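1,4-dihydroxy-2-naphthoyl-CoA hydrolase (Escherichia coli, PDB 4K49) catalyses the hydrolysis of 1,4-dihydroxy-2-naphthoyl-CoA to 1,4-dihydroxy-2-naphthoate and CoA in menaquinone biosynthesis, and also cleaves many other acyl-CoA thioesters. Local coordinates at residues L61-S64 against I65-A69; L12-M15 against G16-N19. All coordinates share one frame; numbering follows the deposited sequence.

Contact 1 (L61-S64 against I65-A69); sequences LAES and IGSVA. With HFQ (2,4-dihydroxyphenacyl coenzyme A), chain F.
Ser67 grips the carbonyl of Glu63 twice: Ser67 OG donates to Glu63 O over 2.7 Å and Ser67 N to the same oxygen over 2.9 Å. The two donors come from opposite faces of the carbonyl plane, the amide N lying 35° out of it. With OG of Ser67 beside its own backbone N (chi1 -63°), the hydroxyl folds back one turn along the helix and its proton is spent on the main chain. The neighbouring carbonyls are satisfied in the plain i to i+4 manner, Leu61 O by Ile65 N, Ala62 O by Gly66 N and, a little longer, Ser64 O by Val68 N at 3.2 Å. These turns belong to helix 55-72, the central "sausage" that the curved antiparallel sheet wraps in the hotdog fold. Glu63, the inferred nucleophile or proton acceptor, sends its carboxylate from this helix to the bound substrate analogue. Its CG is anti to the backbone N (chi1 -173°) and the chain runs on extended, which brings Glu63 OE2 to 3.3 Å from HFQ CB, the methylene between ketone carbon and sulfur; Glu63 OE1 is hydrogen-bonded to His89 NE2 of the second subunit. Ser64 OG is hydrogen-bonded to Val60 O, one turn back on the helix, and to His54 NE2 of the second subunit. One turn on, Ser67 CB sits over a face of the dihydroxyphenyl ring, nearest to HFQ C7B at 3.3 Å, and Val68 CB lies 3.8 Å from the hydroxyl HFQ O2B. On the apolar flank Leu61 and Ile65 lie side by side and point the same way, Leu61 CD1 meeting Ile65 CD1 at 3.7 Å, while Ile65 also packs on Leu36 and Ala38 of strand 36-41.

Contact 2 (L12-M15 against G16-N19); sequences LNAM and GEGN
The flat amide of Asn19 meets the carbonyl of Met15 edge-on: Asn19 ND2 donates to Met15 O over 2.8 Å, with the acceptor only 3° out of the amide plane and the donor in the carbonyl plane, on a lone pair. Two successive beta turns, type I from Ala14 to Glu17 and type II from Gly16 to Asn19, lead here from helix 9-14 to the next helix. The amide oxygen, Asn19 OD1, accepts from Val21 N and so N-caps helix 20-23. The carboxylate of Glu17 lies back against Ala14, its OE1 3.9 Å from Ala14 CB. Asn19 CG sits between its backbone N and carbonyl carbon (chi1 56°), turning the amide back towards Met15. Replacing Asn19 by alanine would probably cost Met15 O its amide donor and the first turn of helix 20-23 its side-chain cap. The type I turn is closed by Glu17 N on Ala14 O at 3.2 Å, the donor standing well above the carbonyl plane, and the Gly16 N to Asn13 O bond is weak. Water 1 lies between Ala14 O, 3.0 Å away, and Glu17 O, 2.8 Å away, and can hydrogen-bond to either.

Overall arrangement
Contact 1 lies near the centre of the chain with every touching residue buried, whereas contact 2 sits about 13 Å from that centre, partly buried, with Ala14 and Glu17 exposed. Contact 1 is a run of helix 55-72 whose backbone and Ser67 hydroxyl bond within the helix while one face lines the ligand pocket; contact 2 connects short helices, held by turn bonds, a side-chain cap and a water. Their centres are 13 Å apart, yet they touch: Val68 CG2 of contact 1 packs against Met15 CE at 3.6 Å and Leu12 CD1 at 3.7 Å. Both meet the second subunit, contact 1 mainly through hydrogen bonds to histidines, contact 2 by packing, as of Met15 on Phe50 there.

Contact 1 (L61-S64 against I65-A69)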
ATOM      1  N   LEU A  61      -5.067   1.615  -3.079  1.00  1.33           N
ATOM      2  CA  LEU A  61      -6.422   2.100  -3.354  1.00  1.86           C
ATOM      3  C   LEU A  61      -6.905   3.045  -2.255  1.00  3.47           C
ATOM      4  O   LEU A  61      -7.412   4.122  -2.544  1.00  1.04           O
ATOM      5  CB  LEU A  61      -7.382   0.923  -3.504  1.00  1.07           C
ATOM      6  CG  LEU A  61      -8.840   1.282  -3.808  1.00  4.70           C
ATOM      7  CD1 LEU A  61      -9.000   2.093  -5.106  1.00  1.93           C
ATOM      8  CD2 LEU A  61      -9.650   0.013  -3.854  1.00  1.38           C
ATOM      9  N   ALA A  62      -6.746   2.645  -0.994  1.00  1.02           N
ATOM     10  CA  ALA A  62      -7.186   3.491   0.114  1.00  1.87           C
ATOM     11  C   ALA A  62      -6.459   4.835   0.128  1.00  4.15           C
ATOM     12  O   ALA A  62      -7.084   5.892   0.272  1.00  3.37           O
ATOM     13  CB  ALA A  62      -7.010   2.767   1.441  1.00  1.20           C
ATOM     14  N   GLU A  63      -5.140   4.816  -0.011  1.00  3.32           N
ATOM     15  CA  GLU A  63      -4.423   6.080   0.037  1.00  4.05           C
ATOM     16  C   GLU A  63      -4.703   6.935  -1.208  1.00  4.89           C
ATOM     17  O   GLU A  63      -4.734   8.156  -1.115  1.00  3.55           O
ATOM     18  CB  GLU A  63      -2.920   5.888   0.264  1.00  3.66           C
ATOM     19  CG  GLU A  63      -2.210   7.233   0.495  1.00  6.08           C
ATOM     20  CD  GLU A  63      -0.964   7.134   1.340  1.00  5.37           C
ATOM     21  OE1 GLU A  63      -0.725   6.090   1.985  1.00  6.16           O
ATOM     22  OE2 GLU A  63      -0.204   8.119   1.363  1.00  8.69           O
ATOM     23  N   SER A  64      -4.943   6.302  -2.356  1.00  3.48           N
ATOM     24  CA  SER A  64      -5.293   7.047  -3.571  1.00  1.84           C
ATOM     25  C   SER A  64      -6.619   7.796  -3.420  1.00  3.82           C
ATOM     26  O   SER A  64      -6.718   8.984  -3.755  1.00  5.86           O
ATOM     27  CB  SER A  64      -5.392   6.113  -4.788  1.00  4.02           C
ATOM     28  OG  SER A  64      -4.157   5.468  -5.061  1.00  4.98           O
ATOM     29  N   ILE A  65      -7.642   7.103  -2.924  1.00  1.77           N
ATOM     30  CA  ILE A  65      -8.954   7.730  -2.783  1.00  4.72           C
ATOM     31  C   ILE A  65      -8.916   8.786  -1.677  1.00  4.32           C
ATOM     32  O   ILE A  65      -9.313   9.934  -1.896  1.00  2.64           O
ATOM     33  CB  ILE A  65     -10.057   6.703  -2.472  1.00  2.64           C
ATOM     34  CG1 ILE A  65     -10.072   5.591  -3.521  1.00  3.54           C
ATOM     35  CG2 ILE A  65     -11.439   7.382  -2.434  1.00  1.60           C
ATOM     36  CD1 ILE A  65     -11.081   4.500  -3.175  1.00  5.09           C
ATOM     37  N   GLY A  66      -8.418   8.410  -0.500  1.00  4.68           N
ATOM     38  CA  GLY A  66      -8.363   9.339   0.622  1.00  2.44           C
ATOM     39  C   GLY A  66      -7.537  10.595   0.362  1.00  3.64           C
ATOM     40  O   GLY A  66      -7.938  11.708   0.740  1.00  2.98           O
ATOM     41  N   SER A  67      -6.387  10.436  -0.287  1.00  2.59           N
ATOM     42  CA  SER A  67      -5.521  11.576  -0.574  1.00  3.11           C
ATOM     43  C   SER A  67      -6.163  12.529  -1.574  1.00  4.55           C
ATOM     44  O   SER A  67      -6.063  13.751  -1.428  1.00  2.54           O
ATOM     45  CB  SER A  67      -4.163  11.122  -1.120  1.00  4.69           C
ATOM     46  OG  SER A  67      -3.423  10.346  -0.191  1.00  5.88           O
ATOM     47  N   VAL A  68      -6.793  12.003  -2.617  1.00  6.82           N
ATOM     48  CA  VAL A  68      -7.358  12.927  -3.600  1.00  4.15           C
ATOM     49  C   VAL A  68      -8.638  13.546  -3.051  1.00  8.71           C
ATOM     50  O   VAL A  68      -8.941  14.708  -3.327  1.00  4.80           O
ATOM     51  CB  VAL A  68      -7.534  12.301  -5.010  1.00  6.35           C
ATOM     52  CG1 VAL A  68      -8.759  11.432  -5.078  1.00  4.36           C
ATOM     53  CG2 VAL A  68      -7.631  13.409  -6.060  1.00  7.19           C
ATOM     54  N   ALA A  69      -9.374  12.781  -2.248  1.00  4.52           N
ATOM     55  CA  ALA A  69     -10.524  13.342  -1.548  1.00  5.01           C
ATOM     56  C   ALA A  69     -10.044  14.495  -0.686  1.00  7.06           C
ATOM     57  O   ALA A  69     -10.673  15.558  -0.641  1.00  4.71           O
ATOM     58  CB  ALA A  69     -11.201  12.303  -0.700  1.00  4.38           C
TER
HETATM   59  CB  HFQ F 201      -0.134  10.701  -0.650  1.00  7.18           C
HETATM   60  N1A HFQ F 201       6.912  21.135   1.658  1.00 28.17           N
HETATM   61  O1A HFQ F 201      10.741  18.347  10.027  1.00 15.47           O
HETATM   62  P1A HFQ F 201      10.430  17.092   9.193  1.00 19.09           P
HETATM   63  C1B HFQ F 201      -0.368   9.867  -1.946  1.00  6.64           C
HETATM   64  O1B HFQ F 201       0.301   8.796  -2.109  1.00  3.16           O
HETATM   65  C1D HFQ F 201      10.343  18.940   4.429  1.00 18.09           C
HETATM   66  S1P HFQ F 201       1.338  11.705  -0.776  1.00  6.04           S
HETATM   67  C2A HFQ F 201       7.927  20.337   1.291  1.00 25.58           C
HETATM   68  O2A HFQ F 201      11.513  16.022   9.409  1.00 25.58           O
HETATM   69  P2A HFQ F 201       7.698  17.330   9.467  1.00 18.96           P
HETATM   70  C2B HFQ F 201      -1.319  10.302  -2.995  1.00  6.82           C
HETATM   71  O2B HFQ F 201      -4.025  11.325  -5.973  1.00 13.54           O
HETATM   72  C2D HFQ F 201      11.176  19.372   5.478  1.00 25.35           C
HETATM   73  O2D HFQ F 201      11.921  20.554   5.154  1.00 18.81           O
HETATM   74  C2P HFQ F 201       2.739  10.616  -0.728  1.00  3.70           C
HETATM   75  N3A HFQ F 201       8.768  19.826   2.208  1.00 25.86           N
HETATM   76  O3A HFQ F 201       9.047  16.496   9.593  1.00 16.53           O
HETATM   77  C3B HFQ F 201      -1.869   9.306  -3.814  1.00  6.54           C
HETATM   78  O3B HFQ F 201      -1.161  12.662  -2.402  1.00  9.91           O
HETATM   79  C3D HFQ F 201      12.089  18.277   5.614  1.00 14.06           C
HETATM   80  O3D HFQ F 201      12.969  18.334   4.461  1.00 21.52           O
HETATM   81  P3D HFQ F 201      14.590  18.575   4.617  1.00 24.22           P
HETATM   82  C3P HFQ F 201       3.102  10.036   0.603  1.00  4.07           C
HETATM   83  C4A HFQ F 201       8.602  20.116   3.519  1.00 20.45           C
HETATM   84  O4A HFQ F 201       6.749  16.855  10.467  1.00 20.74           O
HETATM   85  C4B HFQ F 201      -2.758   9.653  -4.797  1.00  6.74           C
HETATM   86  C4D HFQ F 201      11.261  17.113   5.447  1.00 20.81           C
HETATM   87  O4D HFQ F 201      10.079  17.578   4.736  1.00 15.89           O
HETATM   88  N4P HFQ F 201       3.271  10.936   1.631  1.00  4.03           N
HETATM   89  C5A HFQ F 201       7.568  20.938   3.939  1.00 20.07           C
HETATM   90  O5A HFQ F 201       7.921  18.827   9.700  1.00 22.00           O
HETATM   91  C5B HFQ F 201      -3.116  10.993  -4.978  1.00  5.19           C
HETATM   92  C5D HFQ F 201      10.884  16.585   6.764  1.00 12.73           C
HETATM   93  O5D HFQ F 201      10.371  17.477   7.676  1.00 19.85           O
HETATM   94  C5P HFQ F 201       4.381  11.816   1.663  1.00  9.35           C
HETATM   95  O5P HFQ F 201       5.271  11.786   0.737  1.00  4.36           O
HETATM   96  C6A HFQ F 201       6.697  21.461   2.951  1.00 21.28           C
HETATM   97  N6A HFQ F 201       5.597  22.318   3.322  1.00 20.29           N
HETATM   98  O6A HFQ F 201       7.182  17.101   8.015  1.00 11.54           O
HETATM   99  C6B HFQ F 201      -2.570  11.993  -4.165  1.00  9.88           C
HETATM  100  C6P HFQ F 201       4.558  12.799   2.796  1.00  3.36           C
HETATM  101  N7A HFQ F 201       7.661  21.031   5.306  1.00 14.53           N
HETATM  102  O7A HFQ F 201      14.862  20.164   4.583  1.00 32.67           O
HETATM  103  C7B HFQ F 201      -1.677  11.650  -3.185  1.00  8.93           C
HETATM  104  C7P HFQ F 201       5.929  12.612   3.463  1.00  7.13           C
HETATM  105  C8A HFQ F 201       8.715  20.313   5.731  1.00 20.00           C
HETATM  106  O8A HFQ F 201      15.065  18.026   5.873  1.00 21.04           O
HETATM  107  N8P HFQ F 201       6.105  13.282   4.738  1.00  3.04           N
HETATM  108  N9A HFQ F 201       9.286  19.764   4.640  1.00 23.63           N
HETATM  109  O9A HFQ F 201      15.301  17.902   3.434  1.00 17.63           O
HETATM  110  C9P HFQ F 201       6.514  14.690   4.741  1.00  8.86           C
HETATM  111  O9P HFQ F 201       6.686  15.244   3.714  1.00  8.78           O
HETATM  112  CAP HFQ F 201       6.691  15.355   6.096  1.00  9.33           C
HETATM  113  OAP HFQ F 201       6.416  14.437   7.114  1.00  8.52           O
HETATM  114  CBP HFQ F 201       5.751  16.554   6.255  1.00 10.72           C
HETATM  115  CCP HFQ F 201       5.864  16.961   7.659  1.00  9.71           C
HETATM  116  CDP HFQ F 201       6.228  17.695   5.335  1.00 10.93           C
HETATM  117  CEP HFQ F 201       4.368  16.151   5.933  1.00  9.11           C

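Contact 2 (L12-M15 against G16-N19)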
ATOM      1  N   LEU A  12     -10.980  13.918 -12.783  1.00  5.47           N
ATOM      2  CA  LEU A  12     -10.441  13.176 -11.645  1.00 11.10           C
ATOM      3  C   LEU A  12      -9.699  11.941 -12.148  1.00  8.62           C
ATOM      4  O   LEU A  12      -8.596  11.637 -11.701  1.00  8.72           O
ATOM      5  CB  LEU A  12     -11.569  12.776 -10.692  1.00 15.50           C
ATOM      6  CG  LEU A  12     -11.204  11.901  -9.494  1.00 13.92           C
ATOM      7  CD1 LEU A  12     -10.161  12.581  -8.649  1.00 13.84           C
ATOM      8  CD2 LEU A  12     -12.454  11.641  -8.670  1.00  7.11           C
ATOM      9  N   ASN A  13     -10.302  11.233 -13.094  1.00 12.85           N
ATOM     10  CA  ASN A  13      -9.659  10.050 -13.650  1.00 10.21           C
ATOM     11  C   ASN A  13      -8.415  10.387 -14.478  1.00 11.33           C
ATOM     12  O   ASN A  13      -7.476   9.600 -14.545  1.00  7.68           O
ATOM     13  CB  ASN A  13     -10.674   9.222 -14.444  1.00  6.65           C
ATOM     14  CG  ASN A  13     -11.514   8.336 -13.545  1.00 14.56           C
ATOM     15  OD1 ASN A  13     -10.976   7.623 -12.696  1.00  8.93           O
ATOM     16  ND2 ASN A  13     -12.834   8.401 -13.696  1.00  6.72           N
ATOM     17  N   ALA A  14      -8.399  11.566 -15.099  1.00 12.05           N
ATOM     18  CA  ALA A  14      -7.237  11.967 -15.883  1.00 10.38           C
ATOM     19  C   ALA A  14      -6.003  12.154 -15.002  1.00 10.87           C
ATOM     20  O   ALA A  14      -4.881  12.046 -15.490  1.00 12.15           O
ATOM     21  CB  ALA A  14      -7.527  13.233 -16.676  1.00 14.94           C
ATOM     22  N   MET A  15      -6.202  12.439 -13.714  1.00  9.30           N
ATOM     23  CA  MET A  15      -5.078  12.674 -12.790  1.00  9.31           C
ATOM     24  C   MET A  15      -4.151  11.459 -12.656  1.00 11.86           C
ATOM     25  O   MET A  15      -2.958  11.594 -12.354  1.00  6.70           O
ATOM     26  CB  MET A  15      -5.581  13.037 -11.381  1.00  9.48           C
ATOM     27  CG  MET A  15      -6.300  14.373 -11.240  1.00 20.98           C
ATOM     28  SD  MET A  15      -6.842  14.696  -9.534  1.00 20.10           S
ATOM     29  CE  MET A  15      -5.304  14.460  -8.640  1.00 14.41           C
ATOM     30  N   GLY A  16      -4.711  10.274 -12.865  1.00  9.77           N
ATOM     31  CA  GLY A  16      -3.989   9.030 -12.666  1.00  9.69           C
ATOM     32  C   GLY A  16      -3.139   8.624 -13.855  1.00 11.07           C
ATOM     33  O   GLY A  16      -2.299   7.739 -13.731  1.00  7.79           O
ATOM     34  N   GLU A  17      -3.328   9.275 -15.000  1.00  8.33           N
ATOM     35  CA  GLU A  17      -2.602   8.863 -16.202  1.00 10.36           C
ATOM     36  C   GLU A  17      -1.101   9.051 -16.010  1.00  9.08           C
ATOM     37  O   GLU A  17      -0.648  10.139 -15.661  1.00 10.33           O
ATOM     38  CB  GLU A  17      -3.071   9.661 -17.426  1.00 15.87           C
ATOM     39  CG  GLU A  17      -4.579   9.604 -17.677  1.00 30.02           C
ATOM     40  CD  GLU A  17      -5.077  10.724 -18.598  1.00 45.72           C
ATOM     41  OE1 GLU A  17      -6.165  10.561 -19.201  1.00 33.86           O
ATOM     42  OE2 GLU A  17      -4.393  11.771 -18.703  1.00 44.84           O
ATOM     43  N   GLY A  18      -0.335   7.983 -16.217  1.00  7.48           N
ATOM     44  CA  GLY A  18       1.112   8.086 -16.170  1.00  9.21           C
ATOM     45  C   GLY A  18       1.686   8.051 -14.763  1.00  8.95           C
ATOM     46  O   GLY A  18       2.855   8.360 -14.563  1.00  8.01           O
ATOM     47  N   ASN A  19       0.863   7.690 -13.783  1.00  8.54           N
ATOM     48  CA  ASN A  19       1.364   7.423 -12.437  1.00  6.98           C
ATOM     49  C   ASN A  19       0.740   6.134 -11.890  1.00  7.43           C
ATOM     50  O   ASN A  19       0.037   5.423 -12.625  1.00  3.75           O
ATOM     51  CB  ASN A  19       1.147   8.626 -11.510  1.00  4.37           C
ATOM     52  CG  ASN A  19      -0.302   9.054 -11.451  1.00  8.74           C
ATOM     53  OD1 ASN A  19      -1.132   8.390 -10.824  1.00  7.64           O
ATOM     54  ND2 ASN A  19      -0.620  10.162 -12.117  1.00  7.84           N
TER
HETATM   55  O   HOH W   1      -1.935  12.633 -15.326  1.00 32.87           O